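Local coordinates for molybdenum cofactor biosynthesis protein (Pyrococcus furiosus, PDB 1XI8) that probably acts as a molybdopterin molybdotransferase of the MoeA family, serving a late step in the biosynthesis of the molybdenum cofactor, at residues E30-E35 with P185-P190; V343-G348 with L383-D388. One frame throughout, in Å; residues are numbered along the deposited sequence.

Interaction 1: residues E30-E35 with P185-P190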
loop_
_atom_site.group_PDB
_atom_site.type_symbol
_atom_site.label_atom_id
_atom_site.label_comp_id
_atom_site.label_asym_id
_atom_site.label_seq_id
_atom_site.Cartn_x
_atom_site.Cartn_y
_atom_site.Cartn_z
ATOM N N GLU A 30 -10.987 -18.649 10.166
ATOM C CA GLU A 30 -11.334 -17.722 9.116
ATOM C C GLU A 30 -12.832 -17.447 9.090
ATOM O O GLU A 30 -13.635 -18.372 9.137
ATOM C CB GLU A 30 -10.897 -18.298 7.778
ATOM C CG GLU A 30 -11.341 -17.490 6.582
ATOM C CD GLU A 30 -10.582 -17.862 5.321
ATOM O OE1 GLU A 30 -9.520 -18.527 5.429
ATOM O OE2 GLU A 30 -11.046 -17.486 4.223
ATOM N N ILE A 31 -13.199 -16.172 9.027
ATOM C CA ILE A 31 -14.584 -15.767 8.838
ATOM C C ILE A 31 -15.059 -16.185 7.444
ATOM O O ILE A 31 -14.392 -15.928 6.452
ATOM C CB ILE A 31 -14.723 -14.245 8.950
ATOM C CG1 ILE A 31 -14.660 -13.788 10.408
ATOM C CG2 ILE A 31 -16.014 -13.781 8.303
ATOM C CD1 ILE A 31 -14.392 -12.286 10.554
ATOM N N GLU A 32 -16.208 -16.841 7.357
ATOM C CA GLU A 32 -16.715 -17.242 6.039
ATOM C C GLU A 32 -17.991 -16.480 5.669
ATOM O O GLU A 32 -18.753 -16.912 4.809
ATOM C CB GLU A 32 -16.917 -18.760 5.941
ATOM C CG GLU A 32 -15.629 -19.608 6.097
ATOM C CD GLU A 32 -14.562 -19.371 5.003
ATOM O OE1 GLU A 32 -14.832 -18.660 4.005
ATOM O OE2 GLU A 32 -13.433 -19.902 5.149
ATOM N N GLU A 33 -18.204 -15.343 6.322
ATOM C CA GLU A 33 -19.302 -14.477 5.990
ATOM C C GLU A 33 -18.930 -13.588 4.817
ATOM O O GLU A 33 -17.888 -12.917 4.844
ATOM C CB GLU A 33 -19.657 -13.606 7.182
ATOM C CG GLU A 33 -19.988 -14.393 8.445
ATOM C CD GLU A 33 -21.308 -13.945 9.050
ATOM O OE1 GLU A 33 -22.148 -13.364 8.300
ATOM O OE2 GLU A 33 -21.507 -14.175 10.270
ATOM N N VAL A 34 -19.786 -13.564 3.794
ATOM C CA VAL A 34 -19.489 -12.792 2.596
ATOM C C VAL A 34 -20.496 -11.660 2.369
ATOM O O VAL A 34 -21.643 -11.748 2.805
ATOM C CB VAL A 34 -19.424 -13.715 1.339
ATOM C CG1 VAL A 34 -18.664 -15.006 1.657
ATOM C CG2 VAL A 34 -20.821 -14.067 0.858
ATOM N N GLU A 35 -20.058 -10.592 1.702
ATOM C CA GLU A 35 -20.966 -9.552 1.185
ATOM C C GLU A 35 -20.636 -9.233 -0.279
ATOM O O GLU A 35 -19.479 -9.319 -0.705
ATOM C CB GLU A 35 -20.950 -8.272 2.039
ATOM C CG GLU A 35 -19.562 -7.800 2.493
ATOM C CD GLU A 35 -19.606 -6.481 3.289
ATOM O OE1 GLU A 35 -19.522 -5.395 2.665
ATOM O OE2 GLU A 35 -19.712 -6.531 4.542
ATOM N N PRO A 185 -18.034 -10.969 -4.596
ATOM C CA PRO A 185 -18.123 -11.551 -3.261
ATOM C C PRO A 185 -16.850 -11.264 -2.458
ATOM O O PRO A 185 -15.788 -11.827 -2.735
ATOM C CB PRO A 185 -18.278 -13.052 -3.532
ATOM C CG PRO A 185 -17.671 -13.261 -4.882
ATOM C CD PRO A 185 -17.873 -11.988 -5.649
ATOM N N VAL A 186 -16.959 -10.379 -1.476
ATOM C CA VAL A 186 -15.823 -10.047 -0.612
ATOM C C VAL A 186 -16.103 -10.471 0.832
ATOM O O VAL A 186 -17.255 -10.672 1.218
ATOM C CB VAL A 186 -15.453 -8.532 -0.688
ATOM C CG1 VAL A 186 -14.981 -8.179 -2.081
ATOM C CG2 VAL A 186 -16.628 -7.650 -0.290
ATOM N N LYS A 187 -15.047 -10.620 1.621
ATOM C CA LYS A 187 -15.201 -10.971 3.032
ATOM C C LYS A 187 -15.715 -9.789 3.813
ATOM O O LYS A 187 -15.287 -8.662 3.580
ATOM C CB LYS A 187 -13.874 -11.413 3.611
ATOM C CG LYS A 187 -13.392 -12.719 3.061
ATOM C CD LYS A 187 -13.867 -13.893 3.902
ATOM C CE LYS A 187 -13.472 -15.211 3.251
ATOM N NZ LYS A 187 -13.318 -16.329 4.205
ATOM N N VAL A 188 -16.643 -10.043 4.729
ATOM C CA VAL A 188 -17.123 -9.000 5.620
ATOM C C VAL A 188 -15.967 -8.673 6.546
ATOM O O VAL A 188 -15.400 -9.577 7.172
ATOM C CB VAL A 188 -18.334 -9.463 6.461
ATOM C CG1 VAL A 188 -18.821 -8.331 7.348
ATOM C CG2 VAL A 188 -19.473 -10.018 5.556
ATOM N N LYS A 189 -15.595 -7.398 6.612
ATOM C CA LYS A 189 -14.456 -6.987 7.420
ATOM C C LYS A 189 -14.622 -7.459 8.869
ATOM O O LYS A 189 -15.681 -7.262 9.460
ATOM C CB LYS A 189 -14.275 -5.460 7.366
ATOM C CG LYS A 189 -13.797 -4.904 6.009
ATOM C CD LYS A 189 -13.543 -3.372 6.049
ATOM C CE LYS A 189 -12.656 -2.929 4.896
ATOM N NZ LYS A 189 -12.546 -1.454 4.711
ATOM N N PRO A 190 -13.589 -8.123 9.437
ATOM C CA PRO A 190 -13.660 -8.360 10.878
ATOM C C PRO A 190 -13.765 -7.027 11.614
ATOM O O PRO A 190 -13.091 -6.067 11.245
ATOM C CB PRO A 190 -12.337 -9.068 11.208
ATOM C CG PRO A 190 -11.513 -9.003 10.004
ATOM C CD PRO A 190 -12.372 -8.694 8.833
#
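A bend at chi2 of Lys187 (-91°) turns its chain back toward residues 30-35, while Glu30, with CG anti to its backbone N (chi1 174°) and the chain extended beyond, comes to meet it at about a right angle. The result is a salt-bridge network beside the end of strand 183-187 in a two-stranded antiparallel sheet with strand 34-38. Three acceptors grip the ammonium: Glu30 OE2 lies 2.5 Å from Lys187 NZ and offers its anti lone pair, the carbonyl O of Ile31 receives Lys187 NZ in the carbonyl plane, and Glu32 OE1 is met by Lys187 NZ from above the carboxylate plane at 2.8 Å. Lys164 forms a further salt bridge to Glu30 OE2. An alanine in place of Lys187 would probably leave the Glu30 and Glu32 carboxylates close together with less neutralising charge, and the Ile31 carbonyl without this donor. Reciprocal backbone bonds define Glu35 and Val186 as a hydrogen-bonded pair, Glu35 N to Val186 O and Val186 N to Glu35 O both measuring 2.8 Å. Beyond the strand end, Val188 N extends the pairing to Glu33 O at 3.1 Å. Farther along, Ile31 CD1 touches Pro190 CB at 3.9 Å. Glu35 crosses Val188 at about a right angle, its OE2 set against both methyls, 3.5 Å from Val188 CG1.

Interaction 2: residues V343-G348 with L383-D388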
loop_
_atom_site.group_PDB
_atom_site.type_symbol
_atom_site.label_atom_id
_atom_site.label_comp_id
_atom_site.label_asym_id
_atom_site.label_seq_id
_atom_site.Cartn_x
_atom_site.Cartn_y
_atom_site.Cartn_z
ATOM N N VAL A 343 23.306 -3.505 13.942
ATOM C CA VAL A 343 22.043 -3.758 14.634
ATOM C C VAL A 343 22.338 -4.528 15.894
ATOM O O VAL A 343 22.479 -5.751 15.860
ATOM C CB VAL A 343 21.025 -4.537 13.781
ATOM C CG1 VAL A 343 19.774 -4.849 14.599
ATOM C CG2 VAL A 343 20.671 -3.738 12.546
ATOM N N PRO A 344 22.441 -3.802 17.014
ATOM C CA PRO A 344 22.759 -4.406 18.288
ATOM C C PRO A 344 21.513 -5.060 18.828
ATOM O O PRO A 344 20.420 -4.499 18.728
ATOM C CB PRO A 344 23.104 -3.203 19.162
ATOM C CG PRO A 344 22.222 -2.103 18.615
ATOM C CD PRO A 344 22.234 -2.343 17.118
ATOM N N SER A 345 21.667 -6.241 19.396
ATOM C CA SER A 345 20.553 -6.879 20.028
ATOM C C SER A 345 21.111 -7.700 21.168
ATOM O O SER A 345 22.087 -7.293 21.806
ATOM C CB SER A 345 19.782 -7.747 19.034
ATOM O OG SER A 345 18.442 -7.908 19.469
ATOM N N GLN A 346 20.492 -8.845 21.416
ATOM C CA GLN A 346 20.882 -9.720 22.498
ATOM C C GLN A 346 20.220 -11.057 22.251
ATOM O O GLN A 346 19.135 -11.113 21.682
ATOM C CB GLN A 346 20.420 -9.157 23.850
ATOM N N LEU A 347 20.864 -12.138 22.665
ATOM C CA LEU A 347 20.205 -13.431 22.611
ATOM C C LEU A 347 19.070 -13.377 23.619
ATOM O O LEU A 347 19.121 -12.603 24.588
ATOM C CB LEU A 347 21.175 -14.562 22.952
ATOM C CG LEU A 347 22.407 -14.593 22.049
ATOM C CD1 LEU A 347 23.552 -15.266 22.765
ATOM C CD2 LEU A 347 22.087 -15.260 20.710
ATOM N N GLY A 348 18.042 -14.184 23.370
ATOM C CA GLY A 348 16.887 -14.263 24.253
ATOM C C GLY A 348 15.756 -13.322 23.879
ATOM O O GLY A 348 14.655 -13.422 24.425
ATOM N N LEU A 383 13.014 -4.836 10.530
ATOM C CA LEU A 383 13.897 -5.971 10.515
ATOM C C LEU A 383 13.650 -6.757 11.795
ATOM O O LEU A 383 13.494 -6.169 12.860
ATOM C CB LEU A 383 15.332 -5.463 10.474
ATOM C CG LEU A 383 16.486 -6.322 10.970
ATOM C CD1 LEU A 383 16.676 -7.523 10.067
ATOM C CD2 LEU A 383 17.736 -5.457 11.004
ATOM N N VAL A 384 13.593 -8.077 11.697
ATOM C CA VAL A 384 13.502 -8.887 12.899
ATOM C C VAL A 384 14.873 -9.489 13.252
ATOM O O VAL A 384 15.586 -9.984 12.380
ATOM C CB VAL A 384 12.386 -9.995 12.809
ATOM C CG1 VAL A 384 11.007 -9.369 12.865
ATOM C CG2 VAL A 384 12.540 -10.875 11.566
ATOM N N VAL A 385 15.244 -9.420 14.527
ATOM C CA VAL A 385 16.447 -10.092 15.039
ATOM C C VAL A 385 15.990 -11.193 15.994
ATOM O O VAL A 385 15.699 -10.935 17.156
ATOM C CB VAL A 385 17.385 -9.115 15.736
ATOM C CG1 VAL A 385 18.731 -9.779 15.987
ATOM C CG2 VAL A 385 17.570 -7.890 14.876
ATOM N N PRO A 386 15.919 -12.427 15.478
ATOM C CA PRO A 386 15.188 -13.603 15.992
ATOM C C PRO A 386 15.678 -14.343 17.241
ATOM O O PRO A 386 15.377 -15.529 17.378
ATOM C CB PRO A 386 15.180 -14.582 14.797
ATOM C CG PRO A 386 15.762 -13.814 13.630
ATOM C CD PRO A 386 16.615 -12.731 14.217
ATOM N N GLU A 387 16.398 -13.686 18.140
ATOM C CA GLU A 387 16.669 -14.262 19.476
ATOM C C GLU A 387 17.728 -15.368 19.588
ATOM O O GLU A 387 18.341 -15.507 20.645
ATOM C CB GLU A 387 15.376 -14.660 20.210
ATOM C CG GLU A 387 14.803 -16.023 19.878
ATOM C CD GLU A 387 13.281 -16.001 19.897
ATOM O OE1 GLU A 387 12.708 -15.653 20.947
ATOM O OE2 GLU A 387 12.663 -16.317 18.861
ATOM N N ASP A 388 17.950 -16.142 18.531
ATOM C CA ASP A 388 19.164 -16.957 18.469
ATOM C C ASP A 388 20.218 -16.230 17.635
ATOM O O ASP A 388 21.140 -16.857 17.102
ATOM C CB ASP A 388 18.899 -18.362 17.914
ATOM C CG ASP A 388 18.211 -18.342 16.560
ATOM O OD1 ASP A 388 17.965 -19.445 16.003
ATOM O OD2 ASP A 388 17.907 -17.229 16.059
#
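The backbones of 343-348 and 383-388 run 42° apart in end-to-end direction and close from 7.2 Å between the CA atoms of Ser345 and Val385 to 4.8 Å between those of Gly348 and Glu387. This is packing within the beta-rich C-terminal region (domain IV) of the MoeA family: the short strand 343-344, paired antiparallel with strand 391-392, packs its Val343 against Leu383 and Val385 of strand 381-386, which belongs to a larger mixed sheet. Side chains fill the wider end. Val343 carries both of its methyls into the contact. Its CG2 meets Leu383 CD2 tip to tip at 3.7 Å, whereas its CG1, anti to the backbone N, slides past Val385 CG2 at 3.8 Å. The two gamma carbons of Val385 thus serve different neighbours, because Val385 CG1 packs against Ser345 CB, also at 3.8 Å. Tyr392 touches Val343, Leu383 and Val385, joining the short strand pair to this apolar cluster. The hydroxyl of Ser345 has its polar partner elsewhere, in a hydrogen bond with Glu351 OE1 on strand 350-358. At the closer end, where both segments have left their strands, the backbone of 387-388 receives both a side chain and a backbone: Leu347 CD2 rests 3.7 Å from the carbonyl carbon of Asp388, and Leu347 CA makes a CA-H...O contact with Glu387 O. The carboxylate of Glu387 is engaged outside the pair, where OE1 hydrogen-bonds Thr287 OG1. With phi at 92°, a beta carbon on Gly348 would collide with the carbonyl O of Leu347, so the turn favours a residue without a side chain. Its amide makes the sole hydrogen bond between the two segments: Gly348 N reaches a lone pair of Glu387 O in the carbonyl plane, 3.0 Å away with an angle of 165° at the hydrogen.

In the fold
Following the chain from the N terminus, after helix 17-26 the chain passes through 30-33 into strand 34-38; interaction 1 closes only when 185-190 returns, 150 residues on. That long loop includes the unmodelled 58-148. Residues 185-190 lead directly into strand 191-196 of the mixed sheet in the probable molybdopterin-binding domain, while Pro190 also touches helix 307-326, so this contact ties the N-terminal part to the central domain. Interaction 2 opens later and closes a much shorter loop, 35 residues, inside the C-terminal region. The two are in series, neither nested nor crossed. The centres of interactions 1 and 2 lie about 37 Å apart, on opposite sides of the chain's centre. The nearest atoms of interactions 1 and 2 are about 23 Å apart.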